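Local structure of 2-hydroxy-3-oxopropionate reductase (Polaromonas sp. JS666, 4DLL) at residues Ser263-Asp268 against Leu304-Leu309; Gln249-Arg254 against Gly308-Leu313. The protein probably catalyses the NAD(P)H-dependent reduction of 2-hydroxy-3-oxopropionate (tartronate semialdehyde) to glycerate. One frame throughout, in Å; residues are numbered along the deposited sequence.

The two contacts share one piece of chain in the helical C-terminal domain, Gly308-Leu309, where the last loop turns into helix 309-315, yet their chemistry differs with their position. Contact 1, between 263-268 and 304-309, is wholly buried and polar, a single meeting of two amides nearer the centre of the chain. Contact 2, between 249-254 and 308-313, is mostly apolar: a phenylalanine whose ring meets a buried selenomethionine at one corner and an exposed arginine at the far end. Their centres are 12 Å apart. A salt bridge joins them, Arg250 NH1 to Asp305 OD2 at 2.8 Å, tying helix 247-252 to the loop that also faces helix 262-278.

Contact 1: Ser263-Asp268 against Leu304-Leu309; sequences SIQLKD and LDQSGL
Gln265 and Gln306 meet amide to amide in the helical C-terminal domain of the beta-hydroxyacid dehydrogenase family, where helix 262-278 faces the loop and 3-10 turn ahead of helix 309-315. The polar contact between the segments is a weak hydrogen bond, Gln306 NE2 to Gln265 OE1 at 2.9 Å, bent to 116° at the hydrogen. The amide planes are turned 39° from each other, so the groups are neither coplanar nor stacked. Gln306 reaches over with an extended chain, whereas Gln265 bends at chi2 (77°). The other end of the Gln265 amide has a stronger partner: NE2 donates to Gln203 O on helix 194-222, which fixes which way round the amide lies. Val206 of that same helix touches both glutamines, and Tyr293 of helix 284-301 packs on Gln265.

Hydrogen bonds within the loop segment set the turn that carries Gln306. Gly308 N binds Asp305 O at 2.8 Å, and OD1 of the buried Asp305 carboxylate accepts the backbone N-H groups of Arg259 and Ala260. Ser307 adds to this grip: its OG donates a 2.9 Å hydrogen bond to the anti lone pair of Asp305 OD2.

Contact 2: Gln249-Arg254 against Gly308-Leu313; sequences QRMVER and GLFVEL
With CG of Phe310 opposite the backbone N (chi1 -174°), its ring extends from the first turn of helix 309-315 toward the end of helix 247-252. Arg254 folds back through a bend at chi2 (-61°), which brings its guanidinium to the ring, while Met251, a selenomethionine, runs out extended beyond CG. The two meet opposite corners of the ring, CD2 near its root and CE1 and CZ at its far end, both displaced to the same side of its plane.

At the CD2 corner the contact is apolar: Met251 CG packs 3.7 Å from Phe310 CD2, and SE stands 5.1 Å from the ring centroid in an oblique Met-aromatic contact. Met251 O lies over a face of the ring. At the CE1-CZ end Arg254 NE approaches Phe310 CE1 at 3.3 Å, and Phe310 CZ sits 3.5 Å above the centre of the guanidinium plane. The two planes are 74° apart, so the ring presents its edge to the guanidinium face. A weak hydrogen bond from Arg254 NH1 to Met251 O, 3.3 Å long, helps to steady the arginine.

An alanine in place of Phe310 would probably open a gap beside Met251 and leave the face of the Arg254 guanidinium without the ring edge that meets it.

Around this joint, Met227 of helix 227-234 touches Arg254 and Phe310, Phe256 meets the Phe310 ring, and helix 194-222 supplies Ala214 and Leu218 to Phe310 and Ile210 and Val213 to Met251.

Contact 1: Ser263-Asp268 against Leu304-Leu309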
loop_
_atom_site.group_PDB
_atom_site.type_symbol
_atom_site.label_atom_id
_atom_site.label_comp_id
_atom_site.label_asym_id
_atom_site.label_seq_id
_atom_site.Cartn_x
_atom_site.Cartn_y
_atom_site.Cartn_z
ATOM N N SER A 263 -14.680 -7.642 -11.543
ATOM C CA SER A 263 -14.758 -7.097 -12.944
ATOM C C SER A 263 -14.771 -5.547 -13.024
ATOM O O SER A 263 -14.518 -4.932 -14.054
ATOM C CB SER A 263 -15.954 -7.697 -13.726
ATOM O OG SER A 263 -17.115 -6.903 -13.540
ATOM N N ILE A 264 -15.109 -4.927 -11.929
ATOM C CA ILE A 264 -14.993 -3.475 -11.821
ATOM C C ILE A 264 -13.518 -3.112 -11.792
ATOM O O ILE A 264 -13.103 -2.189 -12.463
ATOM C CB ILE A 264 -15.698 -2.946 -10.553
ATOM C CG1 ILE A 264 -17.111 -3.555 -10.452
ATOM C CG2 ILE A 264 -15.723 -1.426 -10.531
ATOM C CD1 ILE A 264 -18.258 -2.682 -10.944
ATOM N N GLN A 265 -12.719 -3.857 -11.041
ATOM C CA GLN A 265 -11.277 -3.570 -10.988
ATOM C C GLN A 265 -10.651 -3.784 -12.370
ATOM O O GLN A 265 -9.784 -2.994 -12.761
ATOM C CB GLN A 265 -10.560 -4.372 -9.909
ATOM C CG GLN A 265 -9.064 -4.021 -9.758
ATOM C CD GLN A 265 -8.795 -2.705 -9.013
ATOM O OE1 GLN A 265 -9.472 -2.376 -8.058
ATOM N NE2 GLN A 265 -7.792 -1.990 -9.428
ATOM N N LEU A 266 -11.124 -4.805 -13.114
ATOM C CA LEU A 266 -10.662 -5.072 -14.481
ATOM C C LEU A 266 -10.919 -3.858 -15.358
ATOM O O LEU A 266 -10.015 -3.374 -16.050
ATOM C CB LEU A 266 -11.357 -6.279 -15.086
ATOM C CG LEU A 266 -11.008 -6.565 -16.565
ATOM C CD1 LEU A 266 -9.505 -6.946 -16.813
ATOM C CD2 LEU A 266 -11.964 -7.634 -17.136
ATOM N N LYS A 267 -12.141 -3.344 -15.276
ATOM C CA LYS A 267 -12.524 -2.153 -15.982
ATOM C C LYS A 267 -11.620 -0.996 -15.550
ATOM O O LYS A 267 -11.141 -0.237 -16.406
ATOM C CB LYS A 267 -14.035 -1.878 -15.736
ATOM C CG LYS A 267 -14.643 -0.683 -16.486
ATOM C CD LYS A 267 -15.888 -0.020 -15.735
ATOM C CE LYS A 267 -15.868 -0.078 -14.167
ATOM N NZ LYS A 267 -14.934 0.900 -13.452
ATOM N N ASP A 268 -11.360 -0.834 -14.258
ATOM C CA ASP A 268 -10.472 0.263 -13.858
ATOM C C ASP A 268 -9.125 0.083 -14.538
ATOM O O ASP A 268 -8.599 1.028 -15.067
ATOM C CB ASP A 268 -10.247 0.412 -12.322
ATOM C CG ASP A 268 -11.531 0.494 -11.511
ATOM O OD1 ASP A 268 -12.552 1.116 -11.965
ATOM O OD2 ASP A 268 -11.496 -0.077 -10.378
ATOM N N LEU A 304 -16.557 -12.345 -7.522
ATOM C CA LEU A 304 -15.844 -12.201 -6.274
ATOM C C LEU A 304 -15.498 -10.726 -6.133
ATOM O O LEU A 304 -15.453 -9.997 -7.113
ATOM C CB LEU A 304 -14.573 -13.069 -6.249
ATOM C CG LEU A 304 -14.741 -14.573 -6.483
ATOM C CD1 LEU A 304 -13.389 -15.268 -6.326
ATOM C CD2 LEU A 304 -15.840 -15.205 -5.585
ATOM N N ASP A 305 -15.284 -10.315 -4.897
ATOM C CA ASP A 305 -14.657 -9.032 -4.554
ATOM C C ASP A 305 -13.329 -8.885 -5.276
ATOM O O ASP A 305 -12.706 -9.886 -5.702
ATOM C CB ASP A 305 -14.400 -8.972 -3.033
ATOM C CG ASP A 305 -14.074 -7.557 -2.542
ATOM O OD1 ASP A 305 -14.899 -6.664 -2.813
ATOM O OD2 ASP A 305 -12.990 -7.337 -1.911
ATOM N N GLN A 306 -12.884 -7.635 -5.392
ATOM C CA GLN A 306 -11.548 -7.301 -5.934
ATOM C C GLN A 306 -10.354 -8.078 -5.278
ATOM O O GLN A 306 -9.390 -8.427 -5.961
ATOM C CB GLN A 306 -11.340 -5.773 -5.984
ATOM C CG GLN A 306 -11.499 -5.095 -4.639
ATOM C CD GLN A 306 -11.623 -3.551 -4.709
ATOM O OE1 GLN A 306 -12.137 -2.916 -3.772
ATOM N NE2 GLN A 306 -11.148 -2.954 -5.808
ATOM N N SER A 307 -10.455 -8.416 -3.993
ATOM C CA SER A 307 -9.411 -9.181 -3.315
ATOM C C SER A 307 -9.360 -10.608 -3.824
ATOM O O SER A 307 -8.384 -11.326 -3.576
ATOM C CB SER A 307 -9.557 -9.150 -1.787
ATOM O OG SER A 307 -10.903 -9.252 -1.410
ATOM N N GLY A 308 -10.396 -10.982 -4.579
ATOM C CA GLY A 308 -10.552 -12.307 -5.139
ATOM C C GLY A 308 -9.431 -12.638 -6.091
ATOM O O GLY A 308 -9.392 -13.741 -6.631
ATOM N N LEU A 309 -8.480 -11.716 -6.260
ATOM C CA LEU A 309 -7.325 -11.944 -7.135
ATOM C C LEU A 309 -6.353 -12.932 -6.523
ATOM O O LEU A 309 -5.641 -13.650 -7.238
ATOM C CB LEU A 309 -6.620 -10.614 -7.494
ATOM C CG LEU A 309 -5.316 -10.679 -8.261
ATOM C CD1 LEU A 309 -5.618 -11.037 -9.730
ATOM C CD2 LEU A 309 -4.513 -9.379 -8.172
#

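Contact 2: Gln249-Arg254 against Gly308-Leu313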
loop_
_atom_site.group_PDB
_atom_site.type_symbol
_atom_site.label_atom_id
_atom_site.label_comp_id
_atom_site.label_asym_id
_atom_site.label_seq_id
_atom_site.Cartn_x
_atom_site.Cartn_y
_atom_site.Cartn_z
ATOM N N GLN A 249 -7.285 -8.902 5.258
ATOM C CA GLN A 249 -8.075 -9.604 6.257
ATOM C C GLN A 249 -9.081 -10.517 5.569
ATOM O O GLN A 249 -9.255 -11.657 6.030
ATOM C CB GLN A 249 -8.744 -8.660 7.252
ATOM C CG GLN A 249 -9.364 -9.356 8.501
ATOM C CD GLN A 249 -8.469 -10.460 9.221
ATOM O OE1 GLN A 249 -9.006 -11.340 9.915
ATOM N NE2 GLN A 249 -7.152 -10.412 9.051
ATOM N N ARG A 250 -9.655 -10.059 4.443
ATOM C CA ARG A 250 -10.551 -10.884 3.612
ATOM C C ARG A 250 -9.783 -12.018 2.953
ATOM O O ARG A 250 -10.372 -13.038 2.510
ATOM C CB ARG A 250 -11.241 -10.073 2.502
ATOM C CG ARG A 250 -12.264 -8.996 2.944
ATOM C CD ARG A 250 -12.581 -8.028 1.791
ATOM N NE ARG A 250 -13.418 -6.928 2.225
ATOM C CZ ARG A 250 -13.725 -5.845 1.511
ATOM N NH1 ARG A 250 -13.282 -5.684 0.270
ATOM N NH2 ARG A 250 -14.492 -4.895 2.059
HETATM N N MSE A 251 -8.485 -11.836 2.794
HETATM C CA MSE A 251 -7.717 -12.890 2.153
HETATM C C MSE A 251 -7.471 -13.990 3.176
HETATM O O MSE A 251 -7.610 -15.199 2.875
HETATM C CB MSE A 251 -6.403 -12.364 1.603
HETATM C CG MSE A 251 -6.590 -11.520 0.342
HETATM SE SE MSE A 251 -4.879 -10.728 -0.160
HETATM C CE MSE A 251 -5.721 -9.343 -1.358
ATOM N N VAL A 252 -7.131 -13.536 4.384
ATOM C CA VAL A 252 -6.895 -14.387 5.531
ATOM C C VAL A 252 -8.137 -15.225 5.818
ATOM O O VAL A 252 -8.014 -16.410 6.072
ATOM C CB VAL A 252 -6.529 -13.555 6.804
ATOM C CG1 VAL A 252 -6.579 -14.427 8.052
ATOM C CG2 VAL A 252 -5.140 -12.903 6.691
ATOM N N GLU A 253 -9.321 -14.610 5.765
ATOM C CA GLU A 253 -10.598 -15.278 6.103
ATOM C C GLU A 253 -11.298 -15.927 4.896
ATOM O O GLU A 253 -12.526 -16.090 4.903
ATOM C CB GLU A 253 -11.558 -14.259 6.690
ATOM C CG GLU A 253 -11.025 -13.474 7.910
ATOM C CD GLU A 253 -12.022 -12.464 8.413
ATOM O OE1 GLU A 253 -13.091 -12.286 7.785
ATOM O OE2 GLU A 253 -11.742 -11.850 9.464
ATOM N N ARG A 254 -10.545 -16.258 3.862
ATOM C CA ARG A 254 -11.122 -16.556 2.540
ATOM C C ARG A 254 -12.526 -15.938 2.229
ATOM O O ARG A 254 -13.377 -16.578 1.588
ATOM C CB ARG A 254 -11.143 -18.057 2.279
ATOM C CG ARG A 254 -9.827 -18.736 2.402
ATOM C CD ARG A 254 -8.888 -18.161 1.409
ATOM N NE ARG A 254 -7.699 -18.980 1.197
ATOM C CZ ARG A 254 -6.648 -19.024 2.001
ATOM N NH1 ARG A 254 -6.605 -18.313 3.130
ATOM N NH2 ARG A 254 -5.618 -19.793 1.661
ATOM N N GLY A 308 -10.396 -10.982 -4.579
ATOM C CA GLY A 308 -10.552 -12.307 -5.139
ATOM C C GLY A 308 -9.431 -12.638 -6.091
ATOM O O GLY A 308 -9.392 -13.741 -6.631
ATOM N N LEU A 309 -8.480 -11.716 -6.260
ATOM C CA LEU A 309 -7.325 -11.944 -7.135
ATOM C C LEU A 309 -6.353 -12.932 -6.523
ATOM O O LEU A 309 -5.641 -13.650 -7.238
ATOM C CB LEU A 309 -6.620 -10.614 -7.494
ATOM C CG LEU A 309 -5.316 -10.679 -8.261
ATOM C CD1 LEU A 309 -5.618 -11.037 -9.730
ATOM C CD2 LEU A 309 -4.513 -9.379 -8.172
ATOM N N PHE A 310 -6.311 -12.932 -5.205
ATOM C CA PHE A 310 -5.771 -14.016 -4.410
ATOM C C PHE A 310 -6.115 -15.389 -5.015
ATOM O O PHE A 310 -5.232 -16.238 -5.174
ATOM C CB PHE A 310 -6.432 -13.908 -3.053
ATOM C CG PHE A 310 -5.918 -14.842 -2.027
ATOM C CD1 PHE A 310 -6.538 -16.083 -1.828
ATOM C CD2 PHE A 310 -4.894 -14.451 -1.173
ATOM C CE1 PHE A 310 -6.102 -16.959 -0.826
ATOM C CE2 PHE A 310 -4.431 -15.310 -0.177
ATOM C CZ PHE A 310 -5.044 -16.585 -0.004
ATOM N N VAL A 311 -7.394 -15.597 -5.352
ATOM C CA VAL A 311 -7.834 -16.893 -5.866
ATOM C C VAL A 311 -7.078 -17.209 -7.159
ATOM O O VAL A 311 -6.466 -18.285 -7.281
ATOM C CB VAL A 311 -9.379 -16.988 -5.994
ATOM C CG1 VAL A 311 -9.789 -18.314 -6.565
ATOM C CG2 VAL A 311 -10.032 -16.784 -4.637
ATOM N N GLU A 312 -7.048 -16.245 -8.084
ATOM C CA GLU A 312 -6.257 -16.383 -9.317
ATOM C C GLU A 312 -4.844 -16.811 -9.000
ATOM O O GLU A 312 -4.323 -17.716 -9.629
ATOM C CB GLU A 312 -6.227 -15.069 -10.116
ATOM N N LEU A 313 -4.228 -16.179 -7.996
ATOM C CA LEU A 313 -2.807 -16.429 -7.721
ATOM C C LEU A 313 -2.524 -17.674 -6.871
ATOM O O LEU A 313 -1.467 -18.313 -7.027
ATOM C CB LEU A 313 -2.112 -15.192 -7.135
ATOM C CG LEU A 313 -1.960 -13.909 -7.960
ATOM C CD1 LEU A 313 -1.258 -12.892 -7.077
ATOM C CD2 LEU A 313 -1.166 -14.124 -9.239
#